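Long-range contact in neurotoxin (Clostridium botulinum, PDB 1ZB7), which cleaves synaptobrevins as a zinc endopeptidase in the host cytosol, cutting VAMP2 at an Ala-Ala bond: residues I116-T124 with H180-R190. Sequence-based numbering, arbitrary orientation.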
ATOM      1  N   ILE A 116     -16.740   7.740  28.025  1.00 43.24           N
ATOM      2  CA  ILE A 116     -18.174   7.866  27.812  1.00 43.59           C
ATOM      3  C   ILE A 116     -18.430   8.832  26.673  1.00 41.91           C
ATOM      4  O   ILE A 116     -17.843   9.893  26.640  1.00 42.22           O
ATOM      5  CB  ILE A 116     -18.800   8.261  29.166  1.00 45.07           C
ATOM      6  CG1 ILE A 116     -19.064   7.034  29.974  1.00 47.27           C
ATOM      7  CG2 ILE A 116     -20.044   9.118  29.133  1.00 49.80           C
ATOM      8  CD1 ILE A 116     -17.952   6.822  30.861  1.00 54.25           C
ATOM      9  N   PRO A 117     -19.261   8.447  25.717  1.00 39.90           N
ATOM     10  CA  PRO A 117     -19.722   9.394  24.698  1.00 40.21           C
ATOM     11  C   PRO A 117     -20.380  10.638  25.326  1.00 39.77           C
ATOM     12  O   PRO A 117     -20.958  10.579  26.433  1.00 38.06           O
ATOM     13  CB  PRO A 117     -20.730   8.591  23.845  1.00 40.22           C
ATOM     14  CG  PRO A 117     -20.719   7.202  24.443  1.00 41.04           C
ATOM     15  CD  PRO A 117     -19.777   7.084  25.527  1.00 40.59           C
ATOM     16  N   TYR A 118     -20.185  11.779  24.665  1.00 38.56           N
ATOM     17  CA  TYR A 118     -20.878  12.976  24.982  1.00 37.13           C
ATOM     18  C   TYR A 118     -22.383  12.758  24.851  1.00 37.46           C
ATOM     19  O   TYR A 118     -22.874  12.088  23.931  1.00 38.85           O
ATOM     20  CB  TYR A 118     -20.353  14.109  24.100  1.00 37.48           C
ATOM     21  CG  TYR A 118     -20.849  15.502  24.500  1.00 35.48           C
ATOM     22  CD1 TYR A 118     -20.132  16.259  25.426  1.00 35.87           C
ATOM     23  CD2 TYR A 118     -22.030  16.030  23.975  1.00 34.80           C
ATOM     24  CE1 TYR A 118     -20.583  17.569  25.823  1.00 40.22           C
ATOM     25  CE2 TYR A 118     -22.492  17.349  24.381  1.00 38.96           C
ATOM     26  CZ  TYR A 118     -21.749  18.082  25.315  1.00 35.91           C
ATOM     27  OH  TYR A 118     -22.145  19.306  25.783  1.00 42.02           O
ATOM     28  N   LEU A 119     -23.137  13.303  25.809  1.00 38.65           N
ATOM     29  CA  LEU A 119     -24.627  13.362  25.752  1.00 38.98           C
ATOM     30  C   LEU A 119     -25.179  14.335  24.696  1.00 38.42           C
ATOM     31  O   LEU A 119     -25.736  15.365  24.999  1.00 40.48           O
ATOM     32  CB  LEU A 119     -25.187  13.649  27.134  1.00 38.07           C
ATOM     33  CG  LEU A 119     -24.658  12.816  28.279  1.00 38.29           C
ATOM     34  CD1 LEU A 119     -25.363  13.121  29.514  1.00 41.91           C
ATOM     35  CD2 LEU A 119     -24.756  11.253  28.015  1.00 42.16           C
ATOM     36  N   GLY A 120     -25.006  13.995  23.433  1.00 40.18           N
ATOM     37  CA  GLY A 120     -25.500  14.806  22.345  1.00 39.41           C
ATOM     38  C   GLY A 120     -24.750  14.539  21.061  1.00 37.75           C
ATOM     39  O   GLY A 120     -23.919  13.682  20.992  1.00 40.15           O
ATOM     40  N   ASN A 121     -25.023  15.339  20.040  1.00 39.54           N
ATOM     41  CA  ASN A 121     -24.391  15.249  18.714  1.00 39.91           C
ATOM     42  C   ASN A 121     -24.697  16.558  18.033  1.00 40.84           C
ATOM     43  O   ASN A 121     -25.310  17.377  18.622  1.00 38.27           O
ATOM     44  CB  ASN A 121     -24.883  14.067  17.871  1.00 40.52           C
ATOM     45  CG  ASN A 121     -26.394  13.959  17.789  1.00 39.08           C
ATOM     46  OD1 ASN A 121     -27.066  14.880  17.386  1.00 40.19           O
ATOM     47  ND2 ASN A 121     -26.916  12.784  18.089  1.00 42.89           N
ATOM     48  N   ALA A 122     -24.220  16.732  16.803  1.00 41.71           N
ATOM     49  CA  ALA A 122     -24.381  17.969  16.030  1.00 42.74           C
ATOM     50  C   ALA A 122     -25.781  18.489  16.009  1.00 43.50           C
ATOM     51  O   ALA A 122     -25.962  19.657  15.885  1.00 44.46           O
ATOM     52  CB  ALA A 122     -23.909  17.741  14.537  1.00 43.81           C
ATOM     53  N   SER A 123     -26.786  17.642  16.134  1.00 45.61           N
ATOM     54  CA  SER A 123     -28.165  18.097  16.041  1.00 46.81           C
ATOM     55  C   SER A 123     -28.799  18.333  17.375  1.00 47.21           C
ATOM     56  O   SER A 123     -29.982  18.678  17.444  1.00 47.87           O
ATOM     57  CB  SER A 123     -28.963  16.992  15.367  1.00 48.51           C
ATOM     58  OG  SER A 123     -29.031  15.902  16.293  1.00 53.02           O
ATOM     59  N   THR A 124     -28.074  18.113  18.476  1.00 47.62           N
ATOM     60  CA  THR A 124     -28.662  18.474  19.778  1.00 47.02           C
ATOM     61  C   THR A 124     -28.323  19.901  20.121  1.00 45.47           C
ATOM     62  O   THR A 124     -27.234  20.341  19.815  1.00 44.91           O
ATOM     63  CB  THR A 124     -28.279  17.458  20.894  1.00 48.63           C
ATOM     64  OG1 THR A 124     -26.863  17.358  20.999  1.00 52.73           O
ATOM     65  CG2 THR A 124     -28.792  16.063  20.507  1.00 44.75           C
ATOM     66  N   HIS A 180     -24.493  14.512  10.075  1.00 80.77           N
ATOM     67  CA  HIS A 180     -23.282  14.409  10.908  1.00 78.13           C
ATOM     68  C   HIS A 180     -22.730  13.008  11.397  1.00 73.81           C
ATOM     69  O   HIS A 180     -23.401  11.943  11.345  1.00 73.76           O
ATOM     70  CB  HIS A 180     -23.538  15.291  12.110  1.00 79.16           C
ATOM     71  CG  HIS A 180     -24.753  14.873  12.899  1.00 83.94           C
ATOM     72  ND1 HIS A 180     -24.697  13.957  13.944  1.00 83.64           N
ATOM     73  CD2 HIS A 180     -26.059  15.234  12.778  1.00 86.05           C
ATOM     74  CE1 HIS A 180     -25.918  13.784  14.427  1.00 86.58           C
ATOM     75  NE2 HIS A 180     -26.761  14.546  13.744  1.00 87.84           N
ATOM     76  N   SER A 181     -21.485  13.033  11.875  1.00 67.62           N
ATOM     77  CA  SER A 181     -20.819  11.812  12.352  1.00 62.72           C
ATOM     78  C   SER A 181     -20.072  12.006  13.678  1.00 57.01           C
ATOM     79  O   SER A 181     -18.938  12.485  13.695  1.00 55.09           O
ATOM     80  CB  SER A 181     -19.860  11.294  11.320  1.00 62.63           C
ATOM     81  OG  SER A 181     -19.260  10.120  11.843  1.00 66.48           O
ATOM     82  N   PRO A 182     -20.725  11.647  14.787  1.00 51.34           N
ATOM     83  CA  PRO A 182     -20.169  11.922  16.125  1.00 49.53           C
ATOM     84  C   PRO A 182     -18.799  11.359  16.464  1.00 46.26           C
ATOM     85  O   PRO A 182     -18.072  11.963  17.260  1.00 43.40           O
ATOM     86  CB  PRO A 182     -21.259  11.431  17.126  1.00 48.96           C
ATOM     87  CG  PRO A 182     -22.321  10.808  16.354  1.00 50.95           C
ATOM     88  CD  PRO A 182     -22.087  11.090  14.852  1.00 50.88           C
ATOM     89  N   ILE A 183     -18.458  10.239  15.859  1.00 44.88           N
ATOM     90  CA  ILE A 183     -17.175   9.612  16.067  1.00 45.77           C
ATOM     91  C   ILE A 183     -15.973  10.345  15.448  1.00 43.81           C
ATOM     92  O   ILE A 183     -14.850   9.999  15.774  1.00 40.67           O
ATOM     93  CB  ILE A 183     -17.155   8.152  15.585  1.00 48.00           C
ATOM     94  CG1 ILE A 183     -17.330   8.002  14.082  1.00 49.50           C
ATOM     95  CG2 ILE A 183     -18.216   7.327  16.367  1.00 50.91           C
ATOM     96  CD1 ILE A 183     -17.049   6.521  13.705  1.00 51.24           C
ATOM     97  N   SER A 184     -16.248  11.332  14.580  1.00 42.88           N
ATOM     98  CA  SER A 184     -15.247  12.165  13.993  1.00 43.57           C
ATOM     99  C   SER A 184     -15.392  13.657  14.394  1.00 43.86           C
ATOM    100  O   SER A 184     -14.686  14.499  13.829  1.00 43.70           O
ATOM    101  CB  SER A 184     -15.321  12.028  12.458  1.00 43.97           C
ATOM    102  OG  SER A 184     -16.542  12.595  11.971  1.00 44.76           O
ATOM    103  N   GLU A 185     -16.304  13.996  15.321  1.00 43.85           N
ATOM    104  CA  GLU A 185     -16.514  15.389  15.713  1.00 43.58           C
ATOM    105  C   GLU A 185     -16.422  15.628  17.225  1.00 43.05           C
ATOM    106  O   GLU A 185     -17.055  16.577  17.740  1.00 45.33           O
ATOM    107  CB  GLU A 185     -17.858  15.890  15.237  1.00 44.10           C
ATOM    108  CG  GLU A 185     -18.178  15.650  13.823  1.00 45.89           C
ATOM    109  CD  GLU A 185     -19.652  15.830  13.571  1.00 52.30           C
ATOM    110  OE1 GLU A 185     -20.460  15.728  14.528  1.00 58.05           O
ATOM    111  OE2 GLU A 185     -20.032  16.070  12.413  1.00 58.37           O
ATOM    112  N   GLY A 186     -15.671  14.789  17.939  1.00 41.06           N
ATOM    113  CA  GLY A 186     -15.386  15.012  19.381  1.00 40.38           C
ATOM    114  C   GLY A 186     -16.459  14.457  20.319  1.00 40.20           C
ATOM    115  O   GLY A 186     -16.171  14.080  21.428  1.00 39.18           O
ATOM    116  N   PHE A 187     -17.710  14.400  19.868  1.00 40.49           N
ATOM    117  CA  PHE A 187     -18.791  13.835  20.711  1.00 41.05           C
ATOM    118  C   PHE A 187     -18.488  12.391  21.079  1.00 41.86           C
ATOM    119  O   PHE A 187     -18.670  11.986  22.219  1.00 42.76           O
ATOM    120  CB  PHE A 187     -20.127  13.871  19.956  1.00 40.79           C
ATOM    121  CG  PHE A 187     -20.564  15.218  19.570  1.00 42.03           C
ATOM    122  CD1 PHE A 187     -21.194  16.044  20.491  1.00 39.54           C
ATOM    123  CD2 PHE A 187     -20.406  15.681  18.259  1.00 43.22           C
ATOM    124  CE1 PHE A 187     -21.617  17.278  20.126  1.00 38.86           C
ATOM    125  CE2 PHE A 187     -20.839  16.928  17.918  1.00 40.73           C
ATOM    126  CZ  PHE A 187     -21.434  17.736  18.877  1.00 39.71           C
ATOM    127  N   GLY A 188     -17.982  11.633  20.097  1.00 41.90           N
ATOM    128  CA  GLY A 188     -17.792  10.204  20.205  1.00 42.34           C
ATOM    129  C   GLY A 188     -19.151   9.537  20.112  1.00 42.09           C
ATOM    130  O   GLY A 188     -20.178  10.230  19.974  1.00 43.56           O
ATOM    131  N   ALA A 189     -19.175   8.241  20.313  1.00 40.88           N
ATOM    132  CA  ALA A 189     -20.387   7.456  20.037  1.00 42.14           C
ATOM    133  C   ALA A 189     -20.161   6.122  20.618  1.00 41.53           C
ATOM    134  O   ALA A 189     -19.019   5.682  20.704  1.00 40.95           O
ATOM    135  CB  ALA A 189     -20.600   7.292  18.540  1.00 43.82           C
ATOM    136  N   ARG A 190     -21.232   5.535  21.147  1.00 41.42           N
ATOM    137  CA  ARG A 190     -21.164   4.185  21.614  1.00 40.38           C
ATOM    138  C   ARG A 190     -20.716   3.334  20.397  1.00 39.92           C
ATOM    139  O   ARG A 190     -21.125   3.564  19.254  1.00 37.34           O
ATOM    140  CB  ARG A 190     -22.511   3.700  22.128  1.00 39.99           C
ATOM    141  CG  ARG A 190     -23.561   3.608  21.069  1.00 37.70           C
ATOM    142  CD  ARG A 190     -24.890   3.390  21.608  1.00 44.36           C
ATOM    143  NE  ARG A 190     -25.877   3.080  20.593  1.00 48.25           N
ATOM    144  CZ  ARG A 190     -25.957   1.904  20.002  1.00 53.09           C
ATOM    145  NH1 ARG A 190     -25.082   0.947  20.352  1.00 57.20           N
ATOM    146  NH2 ARG A 190     -26.863   1.695  19.036  1.00 51.53           N
TER
HETATM  147  O   HOH W   1     -22.615  14.326  15.400  1.00 51.64           O
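A single water is gripped by three groups: it accepts from A122 N, donates to E185 OE1 at 2.7 Å and also bonds H180 ND1; it bridges two loops of the M27 zinc-protease fold, one following helix 103-114, the other leading into strand 191-194. The one direct hydrogen bond between the loops lies at their other end, where Y118 N donates to F187 O at 2.9 Å in a nearly straight bond (N-H...O 164°). Between these two links sits the F187 ring. N121 CA stands almost exactly over its centre, 3.6 Å from the centroid, a CH-pi contact, while the edge of F187 is turned to the face of the Y118 ring in an offset edge-to-face pair with planes 65° apart. With CG trans to the backbone N (chi1 -170°), the Y118 ring is carried to the rim of F187, where its CD2 meets F187 CD1; the side chains of Y118 and F187 also touch R302 of helix 282-303. P117 packs its CB and CG along the backbone of A189 and R190. N121, A122 and S123 of the type I beta turn N121-T124 pack against H180, whose less well ordered ring takes A122 CB over one face; A122 and S123 are exposed. N121 OD1 closes an Asx turn by accepting S123 N in the carbonyl plane, and lies 3.4 Å from H180 CE1.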